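Local coordinates for fructooligosaccharide ABC transporter substrate-binding protein FusA (PDB 5G5Y), which binds short- and long-chain fructooligosaccharides, preferring tetrasaccharides and larger, and delivers them, as the solute-binding part of the FusABC-MsmK importer, for uptake by Streptococcus pneumoniae, at residues A[222-235]-A[453-467]. Numbering follows the deposited sequence.
With CA (calcium ion), chain D.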
# COMPACT_ATOMS: atom_id res chain seq x y z
N ALA A 222 14.21 7.52 12.25
CA ALA A 222 13.99 7.39 13.67
C ALA A 222 15.24 7.58 14.56
O ALA A 222 15.15 7.35 15.76
CB ALA A 222 13.30 6.08 13.95
N ASP A 223 16.36 8.04 14.02
CA ASP A 223 17.49 8.55 14.83
C ASP A 223 17.82 10.03 14.56
O ASP A 223 18.89 10.48 14.92
CB ASP A 223 18.73 7.68 14.62
CG ASP A 223 19.33 7.82 13.22
OD1 ASP A 223 18.65 8.44 12.34
OD2 ASP A 223 20.47 7.33 13.03
N ASN A 224 16.90 10.77 13.92
CA ASN A 224 17.12 12.18 13.58
C ASN A 224 16.68 13.07 14.77
O ASN A 224 15.70 12.77 15.44
CB ASN A 224 16.25 12.57 12.37
CG ASN A 224 16.72 11.96 11.07
OD1 ASN A 224 17.91 11.55 10.92
ND2 ASN A 224 15.84 11.94 10.09
N ASP A 225 17.39 14.17 14.98
CA ASP A 225 16.93 15.19 15.95
C ASP A 225 15.49 15.61 15.68
O ASP A 225 14.75 15.91 16.61
CB ASP A 225 17.83 16.41 15.89
CG ASP A 225 19.24 16.13 16.40
OD1 ASP A 225 19.50 15.03 16.95
OD2 ASP A 225 20.08 17.05 16.25
N ASN A 226 15.09 15.62 14.40
CA ASN A 226 13.71 15.99 14.00
C ASN A 226 12.67 15.06 14.57
O ASN A 226 11.59 15.47 14.92
CB ASN A 226 13.54 16.02 12.47
CG ASN A 226 14.70 16.69 11.78
OD1 ASN A 226 15.81 16.13 11.77
ND2 ASN A 226 14.50 17.92 11.26
N TYR A 227 13.02 13.78 14.61
CA TYR A 227 12.14 12.75 15.11
C TYR A 227 11.96 12.91 16.62
O TYR A 227 10.86 12.75 17.12
CB TYR A 227 12.73 11.40 14.81
CG TYR A 227 11.96 10.20 15.23
CD1 TYR A 227 12.12 9.69 16.49
CD2 TYR A 227 11.12 9.51 14.32
CE1 TYR A 227 11.47 8.53 16.87
CE2 TYR A 227 10.43 8.36 14.72
CZ TYR A 227 10.63 7.88 15.99
OH TYR A 227 9.98 6.73 16.41
N LYS A 228 13.05 13.20 17.32
CA LYS A 228 13.01 13.51 18.76
C LYS A 228 12.06 14.69 19.03
O LYS A 228 11.25 14.60 19.94
CB LYS A 228 14.42 13.76 19.30
CG LYS A 228 14.44 14.29 20.72
CD LYS A 228 15.81 14.23 21.35
CE LYS A 228 16.66 15.42 20.98
NZ LYS A 228 17.77 15.52 21.98
N GLU A 229 12.14 15.76 18.22
CA GLU A 229 11.22 16.89 18.37
C GLU A 229 9.77 16.49 18.14
O GLU A 229 8.89 17.00 18.83
CB GLU A 229 11.64 18.09 17.48
CG GLU A 229 13.02 18.65 17.80
CD GLU A 229 13.16 19.11 19.25
OE1 GLU A 229 12.26 19.81 19.75
OE2 GLU A 229 14.14 18.71 19.90
N GLY A 230 9.50 15.62 17.16
CA GLY A 230 8.18 15.07 16.95
C GLY A 230 7.67 14.33 18.15
O GLY A 230 6.53 14.50 18.58
N VAL A 231 8.51 13.48 18.70
CA VAL A 231 8.13 12.72 19.88
C VAL A 231 7.84 13.67 21.05
O VAL A 231 6.84 13.49 21.75
CB VAL A 231 9.20 11.66 20.27
CG1 VAL A 231 8.78 10.95 21.55
CG2 VAL A 231 9.37 10.64 19.17
N LYS A 232 8.67 14.69 21.21
CA LYS A 232 8.49 15.66 22.29
C LYS A 232 7.16 16.40 22.11
O LYS A 232 6.50 16.71 23.09
CB LYS A 232 9.64 16.64 22.35
CG LYS A 232 10.90 15.96 22.86
CD LYS A 232 12.08 16.89 22.83
CE LYS A 232 11.97 17.90 23.95
NZ LYS A 232 13.32 18.40 24.33
N PHE A 233 6.74 16.59 20.86
CA PHE A 233 5.44 17.22 20.60
C PHE A 233 4.27 16.33 21.04
O PHE A 233 3.36 16.78 21.75
CB PHE A 233 5.29 17.60 19.10
CG PHE A 233 3.94 18.15 18.76
CD1 PHE A 233 3.59 19.45 19.13
CD2 PHE A 233 3.02 17.39 18.05
CE1 PHE A 233 2.33 19.95 18.85
CE2 PHE A 233 1.75 17.91 17.75
CZ PHE A 233 1.42 19.19 18.13
N ILE A 234 4.31 15.04 20.68
CA ILE A 234 3.24 14.14 21.07
C ILE A 234 3.24 14.01 22.63
O ILE A 234 2.16 13.98 23.25
CB ILE A 234 3.36 12.76 20.38
CG1 ILE A 234 3.36 12.90 18.83
CG2 ILE A 234 2.20 11.85 20.82
CD1 ILE A 234 2.17 13.60 18.23
N ARG A 235 4.43 13.97 23.23
CA ARG A 235 4.54 14.03 24.73
C ARG A 235 3.83 15.26 25.35
O ARG A 235 3.16 15.14 26.37
CB ARG A 235 5.99 13.95 25.16
CG ARG A 235 6.22 14.19 26.64
CD ARG A 235 5.56 13.16 27.52
NE ARG A 235 5.75 13.48 28.94
CZ ARG A 235 5.24 12.79 29.96
NH1 ARG A 235 4.51 11.72 29.77
NH2 ARG A 235 5.45 13.21 31.21
N TRP A 453 8.34 7.19 25.70
CA TRP A 453 8.63 8.59 25.72
C TRP A 453 7.42 9.47 25.73
O TRP A 453 7.50 10.61 26.20
CB TRP A 453 9.54 8.98 24.57
CG TRP A 453 10.93 8.37 24.73
CD1 TRP A 453 11.61 8.13 25.88
CD2 TRP A 453 11.78 7.98 23.67
NE1 TRP A 453 12.86 7.59 25.60
CE2 TRP A 453 12.99 7.52 24.24
CE3 TRP A 453 11.66 8.03 22.28
CZ2 TRP A 453 14.05 7.08 23.47
CZ3 TRP A 453 12.74 7.58 21.51
CH2 TRP A 453 13.90 7.14 22.09
N ILE A 454 6.31 8.97 25.19
CA ILE A 454 5.06 9.73 25.20
C ILE A 454 4.29 9.54 26.52
O ILE A 454 3.79 10.53 27.10
CB ILE A 454 4.17 9.33 24.01
CG1 ILE A 454 4.84 9.83 22.71
CG2 ILE A 454 2.75 9.92 24.16
CD1 ILE A 454 4.36 9.10 21.47
N VAL A 455 4.17 8.29 26.98
CA VAL A 455 3.35 7.99 28.14
C VAL A 455 4.11 8.26 29.43
O VAL A 455 3.51 8.70 30.39
CB VAL A 455 2.82 6.56 28.13
CG1 VAL A 455 2.03 6.26 29.39
CG2 VAL A 455 1.91 6.35 26.91
N ASN A 456 5.42 7.99 29.46
CA ASN A 456 6.24 8.21 30.66
C ASN A 456 7.10 9.48 30.56
O ASN A 456 7.26 10.22 31.53
CB ASN A 456 7.12 7.00 30.95
CG ASN A 456 8.02 7.21 32.17
OD1 ASN A 456 7.53 7.25 33.27
ND2 ASN A 456 9.30 7.42 31.96
N GLY A 457 7.68 9.72 29.40
CA GLY A 457 8.57 10.86 29.20
C GLY A 457 10.02 10.43 29.12
O GLY A 457 10.34 9.28 28.75
N ASN A 458 10.91 11.37 29.43
CA ASN A 458 12.38 11.16 29.60
C ASN A 458 13.21 11.00 28.30
O ASN A 458 14.34 10.53 28.35
CB ASN A 458 12.70 10.00 30.57
CG ASN A 458 14.10 10.10 31.21
OD1 ASN A 458 14.58 11.18 31.51
ND2 ASN A 458 14.75 8.96 31.43
N ILE A 459 12.67 11.40 27.16
CA ILE A 459 13.43 11.26 25.89
C ILE A 459 14.79 11.98 25.90
O ILE A 459 15.78 11.43 25.41
CB ILE A 459 12.62 11.67 24.63
CG1 ILE A 459 13.36 11.21 23.36
CG2 ILE A 459 12.29 13.16 24.61
CD1 ILE A 459 12.49 11.38 22.11
N ASP A 460 14.86 13.18 26.47
CA ASP A 460 16.13 13.94 26.42
C ASP A 460 17.30 13.13 26.98
O ASP A 460 18.35 13.08 26.36
CB ASP A 460 16.07 15.31 27.13
CG ASP A 460 15.21 16.33 26.39
OD1 ASP A 460 14.98 16.20 25.17
OD2 ASP A 460 14.75 17.28 27.06
N THR A 461 17.09 12.44 28.10
CA THR A 461 18.18 11.71 28.74
C THR A 461 18.46 10.36 28.09
O THR A 461 19.61 9.90 28.09
CB THR A 461 17.93 11.60 30.26
OG1 THR A 461 17.84 12.93 30.76
CG2 THR A 461 19.06 10.90 30.96
N GLU A 462 17.44 9.76 27.50
CA GLU A 462 17.52 8.41 26.98
C GLU A 462 17.92 8.36 25.49
O GLU A 462 18.25 7.28 24.99
CB GLU A 462 16.16 7.71 27.14
CG GLU A 462 15.80 7.45 28.58
CD GLU A 462 14.50 6.67 28.78
OE1 GLU A 462 13.93 6.13 27.79
OE2 GLU A 462 14.10 6.55 29.96
N TRP A 463 17.88 9.52 24.82
CA TRP A 463 18.06 9.58 23.37
C TRP A 463 19.39 9.01 22.89
O TRP A 463 19.42 8.16 21.98
CB TRP A 463 17.84 11.01 22.87
CG TRP A 463 17.95 11.18 21.37
CD1 TRP A 463 18.96 11.78 20.69
CD2 TRP A 463 16.99 10.77 20.39
NE1 TRP A 463 18.70 11.76 19.33
CE2 TRP A 463 17.49 11.14 19.13
CE3 TRP A 463 15.75 10.11 20.46
CZ2 TRP A 463 16.80 10.88 17.94
CZ3 TRP A 463 15.06 9.87 19.29
CH2 TRP A 463 15.58 10.25 18.05
N ASP A 464 20.49 9.44 23.51
CA ASP A 464 21.83 9.01 23.08
C ASP A 464 22.02 7.50 23.24
O ASP A 464 22.51 6.83 22.30
CB ASP A 464 22.96 9.80 23.77
CG ASP A 464 23.16 11.19 23.19
OD1 ASP A 464 22.54 11.56 22.16
OD2 ASP A 464 23.98 11.95 23.77
N ASP A 465 21.57 6.93 24.35
CA ASP A 465 21.69 5.46 24.52
C ASP A 465 20.80 4.68 23.54
O ASP A 465 21.12 3.57 23.13
CB ASP A 465 21.33 5.00 25.93
CG ASP A 465 22.43 5.29 26.96
OD1 ASP A 465 23.55 5.65 26.59
OD2 ASP A 465 22.16 5.14 28.16
N TYR A 466 19.65 5.25 23.21
CA TYR A 466 18.75 4.64 22.24
C TYR A 466 19.41 4.53 20.89
O TYR A 466 19.34 3.49 20.27
CB TYR A 466 17.46 5.45 22.15
CG TYR A 466 16.65 5.40 20.86
CD1 TYR A 466 15.71 4.40 20.64
CD2 TYR A 466 16.74 6.44 19.92
CE1 TYR A 466 14.90 4.37 19.49
CE2 TYR A 466 15.95 6.43 18.77
CZ TYR A 466 15.03 5.41 18.56
OH TYR A 466 14.23 5.43 17.48
N LYS A 467 20.04 5.60 20.43
CA LYS A 467 20.77 5.54 19.17
C LYS A 467 21.90 4.50 19.21
O LYS A 467 22.08 3.76 18.25
CB LYS A 467 21.32 6.91 18.78
CG LYS A 467 20.23 7.89 18.41
CD LYS A 467 20.78 9.17 17.78
CE LYS A 467 21.62 10.00 18.74
NZ LYS A 467 22.19 11.14 17.98
CA CA D . 18.88 9.61 10.17
O HOH W 1 19.90 12.47 16.75
O HOH W 2 11.44 5.60 18.47
O HOH W 3 3.90 11.24 32.61
O HOH W 4 20.29 11.24 9.31
O HOH W 5 20.22 7.83 8.86
O HOH W 6 21.13 10.20 11.05
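Trp463 and Lys228 meet as aliphatic chain on indole: CB of Lys228 stands over the six-membered ring, 3.8 Å from its centroid, in a CH-pi contact, while the chain, bent at chi3, brings NZ to an off-centre cation-pi position over the five-membered ring. Tyr466 and Lys467 back the opposite face of the indole. In its plane, Trp463 NE1 donates to a water 2.9 Å away that also takes a bond from Lys467 NZ and donates to Asp223 O and Asp225 OD1, so one water ties four groups together. Nearby, Tyr466 OH donates to Ala222 O at 2.7 Å, tilted from the carbonyl plane.

Further along, Ile459 inserts CD1 between Lys228 CG and Val231 CG1, and Lys232 runs past Ile459 CG2 to a salt bridge, NZ to Asp460 OD1 2.9 Å, on the syn lone pair. At the far end Arg235 folds at chi2 (63°) against the carboxyl end of helix 429-455; NH1 gives a nearly straight bond (171°) to Ile454 O at 3.0 Å and a weak one to Val455 O. Asn456 O lies over one guanidinium face, and Glu239 takes NE in a salt bridge.

Trp453, which also meets Val231 through CB, supports Ile459 from behind: Ile459 CG1 sits over the centre of one face of its ring, which is oriented by NE1 bonding Glu462 OE1. Asp223 and Asn224 bind calcium with Asp219 and Phe220, so this packing adjoins one of the protein's two calcium sites. Segment 225-235 runs roughly antiparallel to 459-467, at 146°, packing on both arms of the break at Gly457 and Asn458 that joins helix 429-455 to helix 459-472, with Phe233 packing on helix 157-169.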